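Local coordinates for RNA-binding protein RMD9, mitochondrial (Saccharomyces cerevisiae S288C, PDB 7A9X), which binds a dodecameric sequence motif in the 3'-UTRs of mitochondrial mRNAs and takes part in the processing or stability of these transcripts, at residues T176-K179 with E180-F183; L247-G250 with L251-F255; R278-G281 with Y282-T286; E285-L288 with S289-D293. All coordinates share one frame; numbering follows the deposited sequence.

All four contacts are local, each within one run of chain, and three of them meet the bound RNA. Interactions 3 and 4 follow one another along helix 281-292 and share Glu285 and Thr286, their centres about 11 Å apart. Interaction 2, on helix 245-257, lies beside both: Ser249 OG is 3.5 Å from Thr286 CG2, and Lys253 forms a long, weak ion pair with Glu285. Its nearest atom is about 7 Å from the RNA. Interaction 1, at the end of helix 168-180, stands apart, its centre about 18 to 19 Å from those of the others, and meets C8 of chain B, whereas interaction 3 meets A3, A4 and U5.

Interaction 1: residues T176-K179 with E180-F183; sequences TSFK and ELSF. With nucleotides of chain B.
Glu180 turns CG away from its own carbonyl carbon (chi1 -64°) and runs extended from there, which lays the chain back over the preceding turn: CG rests 3.3 Å from Thr176 O, and OE2 comes 3.5 Å from Thr176 CG2. Chi1 of -53° sets Thr176 OG1 beside the backbone N, where it bonds back to Thr172 O, and leaves the CG2 methyl anti to that N, facing the carboxylate. The carboxylate itself is held from outside, OE1 by a salt bridge to Arg123 and OE2 by a hydrogen bond to His116. With alanine in place of Glu180, Arg123 and His116 would probably both lose their carboxylate partner, and the Thr176 methyl its contact with OE2.

The helix ends in a Schellman motif. Ser182, with positive phi, is its C-prime residue; Phe183 N bonds to Phe178 O at 2.9 Å and Ser182 N to Lys179 O at 2.8 Å. The turn brings Leu181 O over the centre of the Phe183 ring, 3.4 Å above its plane, and Phe178 CD1 within 4.2 Å of Leu181 CD1. At the same end Glu180 O accepts a 3.2 Å hydrogen bond from N4 of C8 of chain B, consistent with a backbone contribution to recognition of this base.

Thr176 and Ser177 pack on helix 105-128, Phe178 on helices 151-161 and 184-193, and Lys179 on Phe214 of helix 209-223.

Interaction 2: residues L247-G250 with L251-F255; sequences LYSG and LIKVF
Ser249 and Lys253 meet one turn apart on helix 245-257, with Lys253 CE 3.8 Å from Ser249 OG. Closer in, Lys253 CG sits 3.3 Å from Ser249 O, the carbonyl that also receives the lysine backbone N. Ile252 repeats the pattern against Tyr248: its CG1 lies 3.2 Å from Tyr248 O and its CD1 4.5 Å from Tyr248 CB, a loose apolar touch. Chi1 of -68° places this longer branch beside the isoleucine's own backbone N, pointing back toward the preceding turn. Val254 brings CG2 to 3.2 Å from Gly250 O in the same way.

Four regular i to i+4 bonds underlie these contacts. The shortest is Ile252 N to Tyr248 O at 2.8 Å; Leu251 N to Leu247 O is longer, at 3.2 Å.

The next shell fixes the faces of the helix. Tyr248 OH is hydrogen-bonded to Lys274 and Gln270, Ile252 lies against Leu267 and Phe290, and Leu247 and Val254 share Leu216 of helix 209-223. Lys253 NZ makes a long, weak ion pair with Glu285 of helix 281-292.

The contact thus divides its chemistry: in this helix, assigned to the third pentatricopeptide repeat, backbone carbonyls are used in helix bonds, and methyl and methylene groups pack against them. The two polar ends, the tyrosine hydroxyl and the lysine ammonium, find partners on neighbouring segments, and the charge of the ammonium may weakly offset that of Glu285.

Interaction 3: residues R278-G281 with Y282-T286; sequences RNYG and YLIET. With nucleotides of chain B.
Tyr280 and Ile284 make the apolar contact of this helix start: ring atom CE2 lies 3.4 Å from the isoleucine CD1. Chi1 of 70° sets the tyrosine ring between the Ile284 methyl and the base of A4 of chain B, so that CE1 also comes 3.6 Å from C2 of that nucleotide.

Backbone bonds form the first turn. Leu283 N bonds to Tyr280 O at 2.9 Å, and Glu285 N to Gly281 O at 3.2 Å.

One side-chain-to-backbone bond follows: Thr286 OG1 donates to Tyr282 O at 3.0 Å, in the carbonyl plane and on a lone pair.

Polar contacts to RNA gather round Tyr282. Its OH gives a very short 2.5 Å hydrogen bond to OP1 of A3 of chain B, which lies in the ring plane at the edge, while O2' of A4 sits 3.2 Å above the ring plane, over its centre. A leucine in place of Tyr282 would probably leave that phosphate without its hydroxyl donor and the ribose O2' without its aromatic floor. Gly281 N makes a weak hydrogen bond to N3 of A4, and Gly281 CA comes 3.2 Å from O4' of U5.

Here the N-terminal end of helix 281-292, in what is probably the fourth pentatricopeptide repeat, forms an RNA-binding surface that engages successive nucleotides through base, ribose and phosphate.

Interaction 4: residues E285-L288 with S289-D293; sequences ETHL and SFIGD. With nucleotides of chain B.
His287 and Ile291 form the main side-chain contact, the isoleucine CD1 lying in the plane of the imidazole at its edge, 3.8 Å from His287 CD2. The histidine CG lies opposite its backbone N (chi1 -170°), which swings the ring along the helix toward the following turn. Leu288 CD2 adds a looser apolar touch, 4.4 Å from the same Ile291 CD1. Phe290 brings CD2 to 3.2 Å from Thr286 O, while its ring continues outward, one edge near His287 CA.

Among the backbone bonds, Phe290 N to Thr286 O and Gly292 N to Leu288 O are both 3.0 Å long, whereas Ile291 N is shared weakly between His287 O and Leu288 O.

Polar side chains act locally or reach outward. Ser289 OG donates to Asp293 OD2 at 3.0 Å, using the anti lone pair of the carboxylate, and so links Ser289 to the residue four positions on. Both imidazole nitrogens of His287 are engaged, ND1 by Tyr314 OH and NE2 by Phe303 O, which fixes the ring's rotation. Toward the RNA, Glu285 OE2 lies 3.3 Å from OP1 of U5 of chain B.

This later part of helix 281-292 is buried between helices of adjacent helical hairpins, as in pentatricopeptide-repeat proteins. Ser289 packs on Lys253 and Ile256 of helix 245-257; Phe290 meets Phe268 of helix 261-270 edge-to-face and stacks on Phe303; Ile291 covers Phe303 and Ile307 of helix 297-308.

Interaction 1: residues T176-K179 with E180-F183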
loop_
_atom_site.group_PDB
_atom_site.type_symbol
_atom_site.label_atom_id
_atom_site.label_comp_id
_atom_site.label_asym_id
_atom_site.label_seq_id
_atom_site.Cartn_x
_atom_site.Cartn_y
_atom_site.Cartn_z
ATOM N N THR A 176 0.070 16.450 7.250
ATOM C CA THR A 176 0.286 15.582 6.098
ATOM C C THR A 176 0.606 14.163 6.540
ATOM O O THR A 176 0.143 13.194 5.927
ATOM C CB THR A 176 1.412 16.122 5.220
ATOM O OG1 THR A 176 1.152 17.491 4.881
ATOM C CG2 THR A 176 1.508 15.295 3.940
ATOM N N SER A 177 1.377 14.022 7.621
ATOM C CA SER A 177 1.697 12.696 8.137
ATOM C C SER A 177 0.436 11.966 8.573
ATOM O O SER A 177 0.215 10.810 8.197
ATOM C CB SER A 177 2.684 12.806 9.298
ATOM O OG SER A 177 3.917 13.356 8.870
ATOM N N PHE A 178 -0.414 12.636 9.357
ATOM C CA PHE A 178 -1.659 12.013 9.793
ATOM C C PHE A 178 -2.573 11.700 8.617
ATOM O O PHE A 178 -3.337 10.730 8.667
ATOM C CB PHE A 178 -2.367 12.913 10.805
ATOM C CG PHE A 178 -1.682 12.977 12.139
ATOM C CD1 PHE A 178 -1.184 11.825 12.731
ATOM C CD2 PHE A 178 -1.527 14.184 12.798
ATOM C CE1 PHE A 178 -0.551 11.876 13.959
ATOM C CE2 PHE A 178 -0.893 14.241 14.026
ATOM C CZ PHE A 178 -0.406 13.086 14.609
ATOM N N LYS A 179 -2.510 12.503 7.551
ATOM C CA LYS A 179 -3.267 12.178 6.345
ATOM C C LYS A 179 -2.727 10.915 5.686
ATOM O O LYS A 179 -3.502 10.031 5.299
ATOM C CB LYS A 179 -3.232 13.355 5.369
ATOM C CG LYS A 179 -3.885 13.075 4.021
ATOM C CD LYS A 179 -5.362 12.754 4.166
ATOM C CE LYS A 179 -5.998 12.486 2.811
ATOM N NZ LYS A 179 -5.863 13.651 1.892
ATOM N N GLU A 180 -1.401 10.806 5.561
ATOM C CA GLU A 180 -0.799 9.605 4.994
ATOM C C GLU A 180 -1.062 8.368 5.843
ATOM O O GLU A 180 -0.982 7.249 5.327
ATOM C CB GLU A 180 0.706 9.811 4.814
ATOM C CG GLU A 180 1.041 10.898 3.806
ATOM C CD GLU A 180 2.519 11.201 3.733
ATOM O OE1 GLU A 180 3.318 10.414 4.285
ATOM O OE2 GLU A 180 2.878 12.232 3.125
ATOM N N LEU A 181 -1.370 8.544 7.124
ATOM C CA LEU A 181 -1.765 7.447 7.994
ATOM C C LEU A 181 -3.268 7.191 7.964
ATOM O O LEU A 181 -3.771 6.432 8.801
ATOM C CB LEU A 181 -1.310 7.725 9.430
ATOM C CG LEU A 181 0.201 7.761 9.664
ATOM C CD1 LEU A 181 0.521 8.354 11.025
ATOM C CD2 LEU A 181 0.794 6.367 9.541
ATOM N N SER A 182 -3.987 7.818 7.026
ATOM C CA SER A 182 -5.435 7.648 6.867
ATOM C C SER A 182 -6.204 8.129 8.099
ATOM O O SER A 182 -7.171 7.501 8.533
ATOM C CB SER A 182 -5.793 6.196 6.536
ATOM O OG SER A 182 -5.270 5.819 5.275
ATOM N N PHE A 183 -5.780 9.260 8.661
ATOM C CA PHE A 183 -6.472 9.842 9.805
ATOM C C PHE A 183 -7.031 11.210 9.444
ATOM O O PHE A 183 -6.754 12.200 10.129
ATOM C CB PHE A 183 -5.532 9.949 11.008
ATOM C CG PHE A 183 -5.061 8.624 11.528
ATOM C CD1 PHE A 183 -5.887 7.512 11.485
ATOM C CD2 PHE A 183 -3.786 8.485 12.051
ATOM C CE1 PHE A 183 -5.453 6.288 11.961
ATOM C CE2 PHE A 183 -3.345 7.264 12.529
ATOM C CZ PHE A 183 -4.178 6.164 12.484
ATOM P P C B 8 0.859 1.597 -3.954
ATOM O OP1 C B 8 0.786 0.209 -4.478
ATOM O OP2 C B 8 -0.293 2.514 -4.146
ATOM O "O5'" C B 8 1.157 1.557 -2.390
ATOM C "C5'" C B 8 1.986 0.554 -1.817
ATOM C "C4'" C B 8 1.475 0.144 -0.459
ATOM O "O4'" C B 8 1.693 1.226 0.491
ATOM C "C3'" C B 8 -0.021 -0.185 -0.407
ATOM O "O3'" C B 8 -0.255 -1.331 0.411
ATOM C "C2'" C B 8 -0.632 1.053 0.243
ATOM O "O2'" C B 8 -1.832 0.819 0.947
ATOM C "C1'" C B 8 0.487 1.507 1.173
ATOM N N1 C B 8 0.429 2.943 1.481
ATOM C C2 C B 8 0.347 3.363 2.814
ATOM O O2 C B 8 0.362 2.520 3.722
ATOM N N3 C B 8 0.267 4.686 3.081
ATOM C C4 C B 8 0.253 5.574 2.086
ATOM N N4 C B 8 0.176 6.869 2.402
ATOM C C5 C B 8 0.322 5.172 0.722
ATOM C C6 C B 8 0.401 3.860 0.468
#

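Interaction 2: residues L247-G250 with L251-F255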
loop_
_atom_site.group_PDB
_atom_site.type_symbol
_atom_site.label_atom_id
_atom_site.label_comp_id
_atom_site.label_asym_id
_atom_site.label_seq_id
_atom_site.Cartn_x
_atom_site.Cartn_y
_atom_site.Cartn_z
ATOM N N LEU A 247 -1.162 26.433 -1.250
ATOM C CA LEU A 247 -2.523 26.955 -1.337
ATOM C C LEU A 247 -3.087 26.754 -2.739
ATOM O O LEU A 247 -4.256 26.380 -2.896
ATOM C CB LEU A 247 -2.550 28.433 -0.945
ATOM C CG LEU A 247 -3.923 29.106 -0.848
ATOM C CD1 LEU A 247 -4.820 28.374 0.136
ATOM C CD2 LEU A 247 -3.781 30.572 -0.457
ATOM N N TYR A 248 -2.270 26.999 -3.767
ATOM C CA TYR A 248 -2.646 26.614 -5.123
ATOM C C TYR A 248 -3.013 25.138 -5.191
ATOM O O TYR A 248 -4.063 24.770 -5.731
ATOM C CB TYR A 248 -1.499 26.906 -6.094
ATOM C CG TYR A 248 -1.408 28.334 -6.583
ATOM C CD1 TYR A 248 -2.368 28.860 -7.438
ATOM C CD2 TYR A 248 -0.342 29.148 -6.215
ATOM C CE1 TYR A 248 -2.282 30.160 -7.897
ATOM C CE2 TYR A 248 -0.246 30.448 -6.671
ATOM C CZ TYR A 248 -1.219 30.948 -7.509
ATOM O OH TYR A 248 -1.129 32.241 -7.965
ATOM N N SER A 249 -2.159 24.277 -4.629
ATOM C CA SER A 249 -2.315 22.836 -4.802
ATOM C C SER A 249 -3.629 22.344 -4.209
ATOM O O SER A 249 -4.389 21.624 -4.865
ATOM C CB SER A 249 -1.133 22.102 -4.167
ATOM O OG SER A 249 -1.260 20.704 -4.352
ATOM N N GLY A 250 -3.911 22.718 -2.961
ATOM C CA GLY A 250 -5.157 22.298 -2.339
ATOM C C GLY A 250 -6.380 22.816 -3.072
ATOM O O GLY A 250 -7.382 22.108 -3.213
ATOM N N LEU A 251 -6.312 24.056 -3.559
ATOM C CA LEU A 251 -7.448 24.631 -4.272
ATOM C C LEU A 251 -7.655 23.949 -5.621
ATOM O O LEU A 251 -8.797 23.733 -6.045
ATOM C CB LEU A 251 -7.246 26.134 -4.450
ATOM C CG LEU A 251 -8.490 26.969 -4.759
ATOM C CD1 LEU A 251 -9.587 26.690 -3.745
ATOM C CD2 LEU A 251 -8.140 28.447 -4.773
ATOM N N ILE A 252 -6.566 23.597 -6.307
ATOM C CA ILE A 252 -6.685 22.850 -7.555
ATOM C C ILE A 252 -7.324 21.488 -7.306
ATOM O O ILE A 252 -8.211 21.060 -8.053
ATOM C CB ILE A 252 -5.307 22.713 -8.231
ATOM C CG1 ILE A 252 -4.818 24.075 -8.717
ATOM C CG2 ILE A 252 -5.368 21.725 -9.391
ATOM C CD1 ILE A 252 -3.342 24.113 -9.032
ATOM N N LYS A 253 -6.894 20.795 -6.248
ATOM C CA LYS A 253 -7.435 19.470 -5.960
ATOM C C LYS A 253 -8.930 19.530 -5.670
ATOM O O LYS A 253 -9.690 18.663 -6.117
ATOM C CB LYS A 253 -6.686 18.841 -4.784
ATOM C CG LYS A 253 -5.237 18.490 -5.084
ATOM C CD LYS A 253 -4.583 17.773 -3.912
ATOM C CE LYS A 253 -3.159 17.359 -4.246
ATOM N NZ LYS A 253 -2.542 16.535 -3.169
ATOM N N VAL A 254 -9.368 20.545 -4.920
ATOM C CA VAL A 254 -10.793 20.706 -4.638
ATOM C C VAL A 254 -11.573 20.859 -5.938
ATOM O O VAL A 254 -12.585 20.184 -6.160
ATOM C CB VAL A 254 -11.021 21.906 -3.699
ATOM C CG1 VAL A 254 -12.505 22.228 -3.596
ATOM C CG2 VAL A 254 -10.442 21.625 -2.324
ATOM N N PHE A 255 -11.100 21.740 -6.821
ATOM C CA PHE A 255 -11.799 22.003 -8.073
ATOM C C PHE A 255 -11.758 20.814 -9.024
ATOM O O PHE A 255 -12.655 20.675 -9.863
ATOM C CB PHE A 255 -11.210 23.248 -8.737
ATOM C CG PHE A 255 -11.614 24.531 -8.070
ATOM C CD1 PHE A 255 -12.921 24.721 -7.654
ATOM C CD2 PHE A 255 -10.691 25.541 -7.850
ATOM C CE1 PHE A 255 -13.307 25.894 -7.039
ATOM C CE2 PHE A 255 -11.070 26.720 -7.232
ATOM C CZ PHE A 255 -12.380 26.896 -6.826
#

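Interaction 3: residues R278-G281 with Y282-T286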
loop_
_atom_site.group_PDB
_atom_site.type_symbol
_atom_site.label_atom_id
_atom_site.label_comp_id
_atom_site.label_asym_id
_atom_site.label_seq_id
_atom_site.Cartn_x
_atom_site.Cartn_y
_atom_site.Cartn_z
ATOM N N ARG A 278 13.771 24.288 -7.217
ATOM C CA ARG A 278 14.179 23.453 -6.092
ATOM C C ARG A 278 12.984 22.846 -5.367
ATOM O O ARG A 278 13.103 21.766 -4.779
ATOM C CB ARG A 278 15.034 24.265 -5.121
ATOM C CG ARG A 278 14.395 25.565 -4.672
ATOM C CD ARG A 278 15.362 26.371 -3.825
ATOM N NE ARG A 278 14.819 27.676 -3.467
ATOM C CZ ARG A 278 14.214 27.941 -2.314
ATOM N NH1 ARG A 278 14.075 26.989 -1.401
ATOM N NH2 ARG A 278 13.753 29.160 -2.073
ATOM N N ASN A 279 11.829 23.511 -5.406
ATOM C CA ASN A 279 10.631 23.057 -4.702
ATOM C C ASN A 279 9.478 22.954 -5.705
ATOM O O ASN A 279 8.457 23.636 -5.578
ATOM C CB ASN A 279 10.293 23.996 -3.545
ATOM C CG ASN A 279 11.377 24.025 -2.485
ATOM O OD1 ASN A 279 11.900 22.983 -2.090
ATOM N ND2 ASN A 279 11.725 25.220 -2.023
ATOM N N TYR A 280 9.646 22.083 -6.698
ATOM C CA TYR A 280 8.671 21.895 -7.764
ATOM C C TYR A 280 7.628 20.832 -7.446
ATOM O O TYR A 280 6.725 20.612 -8.261
ATOM C CB TYR A 280 9.387 21.523 -9.068
ATOM C CG TYR A 280 9.992 20.136 -9.047
ATOM C CD1 TYR A 280 11.195 19.893 -8.394
ATOM C CD2 TYR A 280 9.357 19.068 -9.674
ATOM C CE1 TYR A 280 11.750 18.630 -8.364
ATOM C CE2 TYR A 280 9.907 17.801 -9.651
ATOM C CZ TYR A 280 11.101 17.587 -8.993
ATOM O OH TYR A 280 11.653 16.325 -8.967
ATOM N N GLY A 281 7.729 20.170 -6.291
ATOM C CA GLY A 281 6.859 19.045 -5.986
ATOM C C GLY A 281 5.380 19.375 -5.987
ATOM O O GLY A 281 4.550 18.470 -6.142
ATOM N N TYR A 282 5.028 20.649 -5.810
ATOM C CA TYR A 282 3.626 21.047 -5.870
ATOM C C TYR A 282 3.028 20.770 -7.244
ATOM O O TYR A 282 1.842 20.438 -7.351
ATOM C CB TYR A 282 3.491 22.527 -5.515
ATOM C CG TYR A 282 4.037 22.894 -4.153
ATOM C CD1 TYR A 282 3.309 22.632 -2.999
ATOM C CD2 TYR A 282 5.274 23.510 -4.019
ATOM C CE1 TYR A 282 3.798 22.969 -1.752
ATOM C CE2 TYR A 282 5.770 23.855 -2.774
ATOM C CZ TYR A 282 5.026 23.580 -1.645
ATOM O OH TYR A 282 5.510 23.916 -0.402
ATOM N N LEU A 283 3.833 20.898 -8.301
ATOM C CA LEU A 283 3.362 20.585 -9.644
ATOM C C LEU A 283 3.179 19.088 -9.845
ATOM O O LEU A 283 2.374 18.675 -10.685
ATOM C CB LEU A 283 4.335 21.141 -10.683
ATOM C CG LEU A 283 4.423 22.663 -10.754
ATOM C CD1 LEU A 283 5.581 23.093 -11.633
ATOM C CD2 LEU A 283 3.114 23.232 -11.275
ATOM N N ILE A 284 3.912 18.266 -9.092
ATOM C CA ILE A 284 3.756 16.819 -9.212
ATOM C C ILE A 284 2.425 16.378 -8.619
ATOM O O ILE A 284 1.676 15.613 -9.237
ATOM C CB ILE A 284 4.929 16.088 -8.541
ATOM C CG1 ILE A 284 6.268 16.565 -9.097
ATOM C CG2 ILE A 284 4.801 14.586 -8.739
ATOM C CD1 ILE A 284 7.438 15.861 -8.459
ATOM N N GLU A 285 2.118 16.846 -7.405
ATOM C CA GLU A 285 0.868 16.465 -6.751
ATOM C C GLU A 285 -0.337 16.874 -7.587
ATOM O O GLU A 285 -1.256 16.075 -7.800
ATOM C CB GLU A 285 0.778 17.094 -5.360
ATOM C CG GLU A 285 1.722 16.515 -4.329
ATOM C CD GLU A 285 1.258 16.793 -2.914
ATOM O OE1 GLU A 285 0.552 15.936 -2.341
ATOM O OE2 GLU A 285 1.584 17.876 -2.383
ATOM N N THR A 286 -0.352 18.118 -8.073
ATOM C CA THR A 286 -1.494 18.582 -8.853
ATOM C C THR A 286 -1.603 17.829 -10.171
ATOM O O THR A 286 -2.691 17.366 -10.536
ATOM C CB THR A 286 -1.398 20.089 -9.094
ATOM O OG1 THR A 286 -0.099 20.411 -9.602
ATOM C CG2 THR A 286 -1.636 20.843 -7.800
ATOM P P A B 4 9.549 20.763 2.743
ATOM O OP1 A B 4 8.798 21.346 3.884
ATOM O OP2 A B 4 10.316 19.507 2.934
ATOM O "O5'" A B 4 8.547 20.492 1.532
ATOM C "C5'" A B 4 7.706 21.516 1.020
ATOM C "C4'" A B 4 7.443 21.327 -0.454
ATOM O "O4'" A B 4 8.640 21.646 -1.214
ATOM C "C3'" A B 4 7.090 19.913 -0.894
ATOM O "O3'" A B 4 5.729 19.585 -0.677
ATOM C "C2'" A B 4 7.492 19.916 -2.364
ATOM O "O2'" A B 4 6.512 20.573 -3.154
ATOM C "C1'" A B 4 8.750 20.783 -2.327
ATOM N N9 A B 4 9.957 19.956 -2.154
ATOM C C8 A B 4 10.754 19.850 -1.040
ATOM N N7 A B 4 11.752 19.013 -1.187
ATOM C C5 A B 4 11.599 18.533 -2.482
ATOM C C6 A B 4 12.339 17.612 -3.245
ATOM N N6 A B 4 13.428 16.983 -2.796
ATOM N N1 A B 4 11.920 17.356 -4.504
ATOM C C2 A B 4 10.828 17.987 -4.958
ATOM N N3 A B 4 10.050 18.873 -4.338
ATOM C C4 A B 4 10.495 19.104 -3.089
ATOM P P U B 5 5.322 18.124 -0.143
ATOM O OP1 U B 5 3.844 18.059 -0.022
ATOM O OP2 U B 5 6.172 17.809 1.030
ATOM O "O5'" U B 5 5.727 17.148 -1.330
ATOM C "C5'" U B 5 5.135 17.277 -2.612
ATOM C "C4'" U B 5 5.762 16.325 -3.595
ATOM O "O4'" U B 5 7.151 16.692 -3.810
ATOM C "C3'" U B 5 5.835 14.878 -3.139
ATOM O "O3'" U B 5 4.620 14.174 -3.303
ATOM C "C2'" U B 5 6.988 14.327 -3.965
ATOM O "O2'" U B 5 6.574 14.053 -5.292
ATOM C "C1'" U B 5 7.934 15.529 -3.989
ATOM N N1 U B 5 8.930 15.448 -2.897
ATOM C C2 U B 5 10.029 14.646 -3.135
ATOM O O2 U B 5 10.192 14.049 -4.186
ATOM N N3 U B 5 10.930 14.577 -2.102
ATOM C C4 U B 5 10.839 15.211 -0.880
ATOM O O4 U B 5 11.735 15.048 -0.052
ATOM C C5 U B 5 9.670 16.020 -0.707
ATOM C C6 U B 5 8.774 16.106 -1.697
ATOM P P A B 3 7.892 26.202 0.946
ATOM O OP1 A B 3 7.411 25.462 -0.249
ATOM O OP2 A B 3 6.928 26.609 2.001
ATOM O "O5'" A B 3 9.021 25.320 1.637
ATOM C "C5'" A B 3 10.098 24.789 0.883
ATOM C "C4'" A B 3 11.152 24.204 1.785
ATOM O "O4'" A B 3 11.703 25.248 2.626
ATOM C "C3'" A B 3 10.666 23.149 2.767
ATOM O "O3'" A B 3 10.570 21.864 2.173
ATOM C "C2'" A B 3 11.694 23.234 3.889
ATOM O "O2'" A B 3 12.878 22.530 3.542
ATOM C "C1'" A B 3 12.009 24.731 3.903
ATOM N N9 A B 3 11.215 25.464 4.906
ATOM C C8 A B 3 9.986 26.055 4.739
ATOM N N7 A B 3 9.529 26.639 5.820
ATOM C C5 A B 3 10.525 26.418 6.762
ATOM C C6 A B 3 10.647 26.784 8.115
ATOM N N6 A B 3 9.724 27.479 8.781
ATOM N N1 A B 3 11.768 26.406 8.769
ATOM C C2 A B 3 12.696 25.709 8.104
ATOM N N3 A B 3 12.696 25.306 6.835
ATOM C C4 A B 3 11.569 25.696 6.214
#

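Interaction 4: residues E285-L288 with S289-D293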
loop_
_atom_site.group_PDB
_atom_site.type_symbol
_atom_site.label_atom_id
_atom_site.label_comp_id
_atom_site.label_asym_id
_atom_site.label_seq_id
_atom_site.Cartn_x
_atom_site.Cartn_y
_atom_site.Cartn_z
ATOM N N GLU A 285 2.118 16.846 -7.405
ATOM C CA GLU A 285 0.868 16.465 -6.751
ATOM C C GLU A 285 -0.337 16.874 -7.587
ATOM O O GLU A 285 -1.256 16.075 -7.800
ATOM C CB GLU A 285 0.778 17.094 -5.360
ATOM C CG GLU A 285 1.722 16.515 -4.329
ATOM C CD GLU A 285 1.258 16.793 -2.914
ATOM O OE1 GLU A 285 0.552 15.936 -2.341
ATOM O OE2 GLU A 285 1.584 17.876 -2.383
ATOM N N THR A 286 -0.352 18.118 -8.073
ATOM C CA THR A 286 -1.494 18.582 -8.853
ATOM C C THR A 286 -1.603 17.829 -10.171
ATOM O O THR A 286 -2.691 17.366 -10.536
ATOM C CB THR A 286 -1.398 20.089 -9.094
ATOM O OG1 THR A 286 -0.099 20.411 -9.602
ATOM C CG2 THR A 286 -1.636 20.843 -7.800
ATOM N N HIS A 287 -0.487 17.682 -10.892
ATOM C CA HIS A 287 -0.501 16.936 -12.148
ATOM C C HIS A 287 -1.059 15.533 -11.942
ATOM O O HIS A 287 -1.963 15.101 -12.666
ATOM C CB HIS A 287 0.908 16.880 -12.740
ATOM C CG HIS A 287 0.963 16.346 -14.138
ATOM N ND1 HIS A 287 1.599 17.015 -15.162
ATOM C CD2 HIS A 287 0.480 15.202 -14.680
ATOM C CE1 HIS A 287 1.496 16.312 -16.276
ATOM N NE2 HIS A 287 0.821 15.208 -16.010
ATOM N N LEU A 288 -0.540 14.811 -10.945
ATOM C CA LEU A 288 -1.055 13.476 -10.658
ATOM C C LEU A 288 -2.520 13.518 -10.241
ATOM O O LEU A 288 -3.266 12.570 -10.510
ATOM C CB LEU A 288 -0.215 12.804 -9.571
ATOM C CG LEU A 288 1.229 12.461 -9.940
ATOM C CD1 LEU A 288 1.955 11.858 -8.748
ATOM C CD2 LEU A 288 1.271 11.516 -11.131
ATOM N N SER A 289 -2.951 14.600 -9.590
ATOM C CA SER A 289 -4.358 14.726 -9.223
ATOM C C SER A 289 -5.250 14.789 -10.460
ATOM O O SER A 289 -6.349 14.222 -10.467
ATOM C CB SER A 289 -4.563 15.956 -8.340
ATOM O OG SER A 289 -5.900 16.029 -7.876
ATOM N N PHE A 290 -4.791 15.463 -11.522
ATOM C CA PHE A 290 -5.566 15.487 -12.760
ATOM C C PHE A 290 -5.713 14.093 -13.354
ATOM O O PHE A 290 -6.710 13.805 -14.026
ATOM C CB PHE A 290 -4.918 16.418 -13.788
ATOM C CG PHE A 290 -5.215 17.873 -13.570
ATOM C CD1 PHE A 290 -6.452 18.403 -13.909
ATOM C CD2 PHE A 290 -4.249 18.717 -13.046
ATOM C CE1 PHE A 290 -6.724 19.747 -13.715
ATOM C CE2 PHE A 290 -4.516 20.062 -12.850
ATOM C CZ PHE A 290 -5.754 20.577 -13.186
ATOM N N ILE A 291 -4.736 13.220 -13.118
ATOM C CA ILE A 291 -4.764 11.886 -13.706
ATOM C C ILE A 291 -5.669 10.961 -12.905
ATOM O O ILE A 291 -6.525 10.268 -13.467
ATOM C CB ILE A 291 -3.335 11.325 -13.805
ATOM C CG1 ILE A 291 -2.485 12.206 -14.719
ATOM C CG2 ILE A 291 -3.352 9.881 -14.290
ATOM C CD1 ILE A 291 -1.055 11.743 -14.837
ATOM N N GLY A 292 -5.500 10.940 -11.586
ATOM C CA GLY A 292 -6.179 9.964 -10.756
ATOM C C GLY A 292 -7.474 10.429 -10.120
ATOM O O GLY A 292 -8.234 9.605 -9.600
ATOM N N ASP A 293 -7.751 11.735 -10.150
ATOM C CA ASP A 293 -8.933 12.272 -9.492
ATOM C C ASP A 293 -9.948 12.911 -10.426
ATOM O O ASP A 293 -11.092 13.121 -10.006
ATOM C CB ASP A 293 -8.534 13.305 -8.427
ATOM C CG ASP A 293 -7.755 12.691 -7.290
ATOM O OD1 ASP A 293 -8.043 11.527 -6.939
ATOM O OD2 ASP A 293 -6.851 13.364 -6.753
ATOM P P U B 5 5.322 18.124 -0.143
ATOM O OP1 U B 5 3.844 18.059 -0.022
ATOM O OP2 U B 5 6.172 17.809 1.030
ATOM O "O5'" U B 5 5.727 17.148 -1.330
ATOM C "C5'" U B 5 5.135 17.277 -2.612
ATOM C "C4'" U B 5 5.762 16.325 -3.595
ATOM O "O4'" U B 5 7.151 16.692 -3.810
ATOM C "C3'" U B 5 5.835 14.878 -3.139
ATOM O "O3'" U B 5 4.620 14.174 -3.303
ATOM C "C2'" U B 5 6.988 14.327 -3.965
ATOM O "O2'" U B 5 6.574 14.053 -5.292
ATOM C "C1'" U B 5 7.934 15.529 -3.989
ATOM N N1 U B 5 8.930 15.448 -2.897
ATOM C C2 U B 5 10.029 14.646 -3.135
ATOM O O2 U B 5 10.192 14.049 -4.186
ATOM N N3 U B 5 10.930 14.577 -2.102
ATOM C C4 U B 5 10.839 15.211 -0.880
ATOM O O4 U B 5 11.735 15.048 -0.052
ATOM C C5 U B 5 9.670 16.020 -0.707
ATOM C C6 U B 5 8.774 16.106 -1.697
#